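Local structure of isoaspartyl dipeptidase (Fervidobacterium islandicum, 7CDH) at residues 219-224 with 336-341; 59-64 with 191-196. The protein probably hydrolyses isoaspartyl (beta-aspartyl) dipeptides as a zinc-dependent peptidase of the amidohydrolase family, an activity associated with repair of damaged proteins. All blocks are in the same frame, centred on the assembly; numbering follows the deposited sequence.

Contact 1: residues 219-224 with 336-341; sequences HLYPTH and ARVFKL. With ZN (zinc ion), chain K.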
loop_
_atom_site.group_PDB
_atom_site.type_symbol
_atom_site.label_atom_id
_atom_site.label_comp_id
_atom_site.label_asym_id
_atom_site.label_seq_id
_atom_site.Cartn_x
_atom_site.Cartn_y
_atom_site.Cartn_z
ATOM N N HIS A 219 -15.953 -12.187 27.344
ATOM C CA HIS A 219 -15.361 -11.168 26.456
ATOM C C HIS A 219 -16.451 -10.228 25.940
ATOM O O HIS A 219 -16.079 -9.241 25.330
ATOM C CB HIS A 219 -14.636 -11.840 25.292
ATOM C CG HIS A 219 -13.501 -12.700 25.723
ATOM N ND1 HIS A 219 -12.306 -12.164 26.201
ATOM C CD2 HIS A 219 -13.379 -14.050 25.753
ATOM C CE1 HIS A 219 -11.487 -13.158 26.503
ATOM N NE2 HIS A 219 -12.133 -14.332 26.250
ATOM N N LEU A 220 -17.730 -10.571 26.106
ATOM C CA LEU A 220 -18.856 -9.901 25.412
ATOM C C LEU A 220 -19.575 -9.038 26.430
ATOM O O LEU A 220 -20.161 -9.569 27.348
ATOM C CB LEU A 220 -19.808 -10.923 24.801
ATOM C CG LEU A 220 -19.174 -12.037 23.970
ATOM C CD1 LEU A 220 -20.253 -13.003 23.486
ATOM C CD2 LEU A 220 -18.354 -11.497 22.792
ATOM N N TYR A 221 -19.524 -7.737 26.230
ATOM C CA TYR A 221 -19.870 -6.737 27.243
ATOM C C TYR A 221 -20.763 -5.731 26.561
ATOM O O TYR A 221 -20.278 -4.714 26.107
ATOM C CB TYR A 221 -18.576 -6.110 27.730
ATOM C CG TYR A 221 -18.718 -5.157 28.881
ATOM C CD1 TYR A 221 -19.449 -5.488 30.014
ATOM C CD2 TYR A 221 -18.056 -3.949 28.868
ATOM C CE1 TYR A 221 -19.534 -4.624 31.097
ATOM C CE2 TYR A 221 -18.137 -3.072 29.935
ATOM C CZ TYR A 221 -18.878 -3.405 31.051
ATOM O OH TYR A 221 -18.903 -2.533 32.097
ATOM N N PRO A 222 -22.067 -6.021 26.402
ATOM C CA PRO A 222 -22.996 -5.061 25.805
ATOM C C PRO A 222 -23.320 -3.908 26.763
ATOM O O PRO A 222 -23.378 -4.177 27.912
ATOM C CB PRO A 222 -24.237 -5.911 25.552
ATOM C CG PRO A 222 -24.206 -6.931 26.664
ATOM C CD PRO A 222 -22.730 -7.274 26.788
ATOM N N THR A 223 -23.563 -2.693 26.266
ATOM C CA THR A 223 -23.999 -1.535 27.092
ATOM C C THR A 223 -25.366 -1.047 26.586
ATOM O O THR A 223 -25.875 -1.632 25.617
ATOM C CB THR A 223 -22.901 -0.459 27.163
ATOM O OG1 THR A 223 -23.335 0.554 28.079
ATOM C CG2 THR A 223 -22.576 0.160 25.821
ATOM N N HIS A 224 -25.933 -0.020 27.231
ATOM C CA HIS A 224 -27.297 0.515 26.975
ATOM C C HIS A 224 -28.330 -0.582 27.198
ATOM O O HIS A 224 -29.341 -0.575 26.560
ATOM C CB HIS A 224 -27.425 1.109 25.563
ATOM C CG HIS A 224 -26.292 2.024 25.288
ATOM N ND1 HIS A 224 -25.945 3.017 26.177
ATOM C CD2 HIS A 224 -25.373 2.037 24.307
ATOM C CE1 HIS A 224 -24.858 3.615 25.757
ATOM N NE2 HIS A 224 -24.496 3.036 24.615
ATOM N N ALA A 336 -14.118 -4.142 37.781
ATOM C CA ALA A 336 -12.791 -4.734 38.059
ATOM C C ALA A 336 -12.727 -6.167 37.521
ATOM O O ALA A 336 -11.685 -6.531 36.916
ATOM C CB ALA A 336 -12.460 -4.693 39.510
ATOM N N ARG A 337 -13.779 -6.971 37.696
ATOM C CA ARG A 337 -13.715 -8.398 37.260
ATOM C C ARG A 337 -13.706 -8.399 35.736
ATOM O O ARG A 337 -12.869 -9.085 35.180
ATOM C CB ARG A 337 -14.837 -9.250 37.854
ATOM C CG ARG A 337 -14.951 -10.676 37.326
ATOM C CD ARG A 337 -16.360 -11.067 36.849
ATOM N NE ARG A 337 -17.314 -10.602 37.811
ATOM C CZ ARG A 337 -18.402 -9.905 37.569
ATOM N NH1 ARG A 337 -18.810 -9.651 36.348
ATOM N NH2 ARG A 337 -19.126 -9.499 38.587
ATOM N N VAL A 338 -14.554 -7.588 35.103
ATOM C CA VAL A 338 -14.680 -7.561 33.618
ATOM C C VAL A 338 -13.311 -7.239 32.997
ATOM O O VAL A 338 -12.917 -7.969 32.108
ATOM C CB VAL A 338 -15.785 -6.596 33.157
ATOM C CG1 VAL A 338 -15.765 -6.447 31.653
ATOM C CG2 VAL A 338 -17.162 -7.076 33.584
ATOM N N PHE A 339 -12.581 -6.240 33.511
ATOM C CA PHE A 339 -11.337 -5.685 32.913
ATOM C C PHE A 339 -10.087 -6.305 33.530
ATOM O O PHE A 339 -9.011 -5.924 33.063
ATOM C CB PHE A 339 -11.309 -4.158 33.064
ATOM C CG PHE A 339 -12.378 -3.507 32.239
ATOM C CD1 PHE A 339 -12.284 -3.496 30.856
ATOM C CD2 PHE A 339 -13.519 -3.012 32.831
ATOM C CE1 PHE A 339 -13.292 -2.946 30.087
ATOM C CE2 PHE A 339 -14.527 -2.465 32.064
ATOM C CZ PHE A 339 -14.418 -2.445 30.696
ATOM N N LYS A 340 -10.225 -7.231 34.480
ATOM C CA LYS A 340 -9.116 -7.887 35.231
ATOM C C LYS A 340 -8.208 -6.827 35.862
ATOM O O LYS A 340 -6.986 -6.869 35.615
ATOM C CB LYS A 340 -8.304 -8.825 34.342
ATOM C CG LYS A 340 -9.120 -9.879 33.608
ATOM C CD LYS A 340 -9.051 -11.266 34.204
ATOM C CE LYS A 340 -9.768 -12.316 33.374
ATOM N NZ LYS A 340 -9.289 -12.332 31.968
ATOM N N LEU A 341 -8.781 -5.895 36.631
ATOM C CA LEU A 341 -8.003 -4.835 37.307
ATOM C C LEU A 341 -7.834 -5.180 38.789
ATOM O O LEU A 341 -8.776 -5.681 39.402
ATOM C CB LEU A 341 -8.737 -3.505 37.150
ATOM C CG LEU A 341 -9.059 -3.111 35.718
ATOM C CD1 LEU A 341 -9.839 -1.807 35.691
ATOM C CD2 LEU A 341 -7.785 -3.014 34.873
HETATM ZN ZN ZN K . -23.118 3.859 22.928
#
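Tyr221 presents one ring face to Val338, with its CE2 atom near Phe339; these two neighbouring side chains lie at the end of helix 333-339. The methyl CG1 of Val338 stands almost on the ring normal of Tyr221, 7° off it and 4.1 Å from the centroid, a CH-pi contact. That methyl is anti to the backbone N (chi1 172°), which swings it off the helix toward the strand. It also sits over a face of the Phe339 ring, so one methyl fills the corner between two aromatic rings. These rings are nearly perpendicular, with planes at 89° and centroids 5.7 Å apart, but they meet obliquely: Phe339 CZ comes to 3.8 Å from Tyr221 CE2. The contact between the segments is wholly apolar. The polar tip of Tyr221 is served elsewhere, its OH bonding to Thr281, while Pro60 and Tyr126 pack against both aromatic rings. Behind Phe339 the helix ends in a Schellman motif: Lys340 takes positive phi, Leu341 N bonds to Ala336 O at 3.0 Å, and a weak bond joins Lys340 N to Arg337 O. Along strand 220-223 the side chains alternate, Leu220 and Pro222 packing on helix 204-212 while Tyr221 points the other way, toward Val338. Just past the strand, His224 NE2 binds a zinc ion at 2.3 Å, together with Glu156 and His195. Helix 333-339 thus packs against an inward side chain near the start of a barrel strand whose far end carries a metal ligand, consistent with the TIM-barrel fold of amidohydrolases, in which metal ligands gather at the C-terminal ends of the strands.

Contact 2: residues 59-64 with 191-196; sequences DPHVHI and IVNFHV. With ZN (zinc ion), chain L; ZN (zinc ion), chain K.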
loop_
_atom_site.group_PDB
_atom_site.type_symbol
_atom_site.label_atom_id
_atom_site.label_comp_id
_atom_site.label_asym_id
_atom_site.label_seq_id
_atom_site.Cartn_x
_atom_site.Cartn_y
_atom_site.Cartn_z
ATOM N N ASP A 59 -15.617 3.842 36.132
ATOM C CA ASP A 59 -16.576 4.142 35.037
ATOM C C ASP A 59 -16.036 3.463 33.779
ATOM O O ASP A 59 -15.083 3.931 33.180
ATOM C CB ASP A 59 -16.723 5.653 34.897
ATOM C CG ASP A 59 -17.872 6.097 34.006
ATOM O OD1 ASP A 59 -18.450 5.227 33.291
ATOM O OD2 ASP A 59 -18.187 7.329 34.024
ATOM N N PRO A 60 -16.568 2.300 33.358
ATOM C CA PRO A 60 -15.974 1.566 32.231
ATOM C C PRO A 60 -16.373 2.029 30.818
ATOM O O PRO A 60 -16.119 1.327 29.853
ATOM C CB PRO A 60 -16.564 0.173 32.477
ATOM C CG PRO A 60 -17.973 0.496 32.952
ATOM C CD PRO A 60 -17.763 1.643 33.923
ATOM N N HIS A 61 -17.015 3.175 30.696
ATOM C CA HIS A 61 -17.453 3.697 29.379
ATOM C C HIS A 61 -17.559 5.235 29.389
ATOM O O HIS A 61 -18.637 5.753 29.726
ATOM C CB HIS A 61 -18.753 3.009 29.000
ATOM C CG HIS A 61 -19.214 3.388 27.646
ATOM N ND1 HIS A 61 -18.948 2.609 26.549
ATOM C CD2 HIS A 61 -19.863 4.478 27.201
ATOM C CE1 HIS A 61 -19.458 3.192 25.491
ATOM N NE2 HIS A 61 -19.989 4.357 25.851
ATOM N N VAL A 62 -16.457 5.923 29.045
ATOM C CA VAL A 62 -16.362 7.416 28.973
ATOM C C VAL A 62 -15.735 7.865 27.648
ATOM O O VAL A 62 -14.699 7.350 27.250
ATOM C CB VAL A 62 -15.569 7.974 30.159
ATOM C CG1 VAL A 62 -15.512 9.483 30.121
ATOM C CG2 VAL A 62 -16.172 7.497 31.460
ATOM N N HIS A 63 -16.369 8.809 26.971
ATOM C CA HIS A 63 -15.804 9.440 25.761
ATOM C C HIS A 63 -14.843 10.509 26.224
ATOM O O HIS A 63 -15.211 11.632 26.113
ATOM C CB HIS A 63 -16.916 9.943 24.850
ATOM C CG HIS A 63 -17.729 8.805 24.336
ATOM N ND1 HIS A 63 -17.252 7.939 23.398
ATOM C CD2 HIS A 63 -18.958 8.350 24.668
ATOM C CE1 HIS A 63 -18.175 7.019 23.127
ATOM N NE2 HIS A 63 -19.232 7.245 23.894
ATOM N N ILE A 64 -13.675 10.124 26.741
ATOM C CA ILE A 64 -12.712 11.062 27.365
ATOM C C ILE A 64 -12.263 12.170 26.386
ATOM O O ILE A 64 -11.908 13.289 26.887
ATOM C CB ILE A 64 -11.527 10.297 27.959
ATOM C CG1 ILE A 64 -10.671 9.549 26.934
ATOM C CG2 ILE A 64 -12.024 9.374 29.053
ATOM C CD1 ILE A 64 -9.429 8.870 27.577
ATOM N N ILE A 191 -11.805 -7.324 25.915
ATOM C CA ILE A 191 -13.267 -7.061 25.969
ATOM C C ILE A 191 -13.720 -6.577 24.590
ATOM O O ILE A 191 -12.990 -5.823 23.952
ATOM C CB ILE A 191 -13.576 -6.040 27.081
ATOM C CG1 ILE A 191 -13.136 -6.554 28.458
ATOM C CG2 ILE A 191 -15.041 -5.640 27.063
ATOM C CD1 ILE A 191 -13.506 -8.010 28.732
ATOM N N VAL A 192 -14.834 -7.081 24.097
ATOM C CA VAL A 192 -15.601 -6.419 23.015
ATOM C C VAL A 192 -16.758 -5.706 23.714
ATOM O O VAL A 192 -17.529 -6.391 24.343
ATOM C CB VAL A 192 -16.099 -7.415 21.952
ATOM C CG1 VAL A 192 -16.841 -6.714 20.822
ATOM C CG2 VAL A 192 -14.952 -8.252 21.415
ATOM N N ASN A 193 -16.819 -4.378 23.614
ATOM C CA ASN A 193 -17.921 -3.540 24.126
ATOM C C ASN A 193 -18.862 -3.287 22.947
ATOM O O ASN A 193 -18.414 -2.730 21.915
ATOM C CB ASN A 193 -17.360 -2.289 24.798
ATOM C CG ASN A 193 -18.410 -1.328 25.310
ATOM O OD1 ASN A 193 -18.292 -0.127 25.119
ATOM N ND2 ASN A 193 -19.394 -1.830 26.025
ATOM N N PHE A 194 -20.111 -3.733 23.071
ATOM C CA PHE A 194 -21.158 -3.547 22.038
ATOM C C PHE A 194 -22.014 -2.368 22.466
ATOM O O PHE A 194 -22.578 -2.428 23.567
ATOM C CB PHE A 194 -22.024 -4.793 21.880
ATOM C CG PHE A 194 -21.268 -5.964 21.333
ATOM C CD1 PHE A 194 -20.973 -6.047 19.986
ATOM C CD2 PHE A 194 -20.800 -6.953 22.169
ATOM C CE1 PHE A 194 -20.253 -7.118 19.487
ATOM C CE2 PHE A 194 -20.067 -8.021 21.667
ATOM C CZ PHE A 194 -19.802 -8.100 20.327
ATOM N N HIS A 195 -22.060 -1.321 21.642
ATOM C CA HIS A 195 -23.161 -0.343 21.685
ATOM C C HIS A 195 -24.413 -1.029 21.151
ATOM O O HIS A 195 -24.439 -1.392 19.962
ATOM C CB HIS A 195 -22.829 0.908 20.893
ATOM C CG HIS A 195 -24.015 1.771 20.668
ATOM N ND1 HIS A 195 -24.277 2.860 21.467
ATOM C CD2 HIS A 195 -25.033 1.667 19.780
ATOM C CE1 HIS A 195 -25.405 3.418 21.048
ATOM N NE2 HIS A 195 -25.895 2.711 20.002
ATOM N N VAL A 196 -25.420 -1.208 21.997
ATOM C CA VAL A 196 -26.682 -1.830 21.531
ATOM C C VAL A 196 -27.733 -0.746 21.365
ATOM O O VAL A 196 -28.078 -0.092 22.351
ATOM C CB VAL A 196 -27.187 -2.936 22.463
ATOM C CG1 VAL A 196 -28.408 -3.597 21.844
ATOM C CG2 VAL A 196 -26.103 -3.958 22.761
HETATM ZN ZN ZN L . -20.806 5.586 24.352
HETATM ZN ZN ZN K . -23.118 3.859 22.928
#
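His61 and Asn193 meet through a single hydrogen bond, from ND1 of the imidazole to the amide oxygen OD1, 3.2 Å long and bent to 136° at the hydrogen. The oxygen lies at the ring edge, close to the imidazole plane, while the donor is tilted out of the amide plane; ring and amide are turned 67° apart. CG of Asn193 is anti to the backbone N (chi1 178°), which carries the amide out from the strand to the ring. This imidazole-amide touch is the close part; elsewhere the segments draw apart, His61 CA and Asn193 CA 9.0 Å apart even at their nearest. Across the same ring, His61 NE2 binds a zinc ion at 2.1 Å, a site completed by His63, Glu156 and Asp285. Asn193 is itself fixed, its ND2 bonding to Tyr221 O on the adjacent strand. With an alanine in place of Asn193, His61 ND1 and Tyr221 O would probably both lose their partner, and the imidazole would be less restrained from turning about its zinc bond. Strand 191-196 thus supplies a ligand of the second zinc, His195, and a second-shell amide, consistent with a proton held on ND1, which leaves the NE2 lone pair to the metal.

Overall arrangement
Each contact uses one of two neighbouring parallel strands, 220-223 in contact 1 and 191-196 in contact 2, and backbone bonds tie the two together, among them Thr223 N to Phe194 O at 2.9 Å and probably His219 O to Val192 N at 2.8 Å. Both contacts are buried in the barrel, their centres about 9 Å apart. Contact 1 is the larger and is apolar, bringing a helix end from late in the chain against a strand; contact 2 is small and polar, reaching across the barrel interior beside the metals. One zinc ion is common to the two.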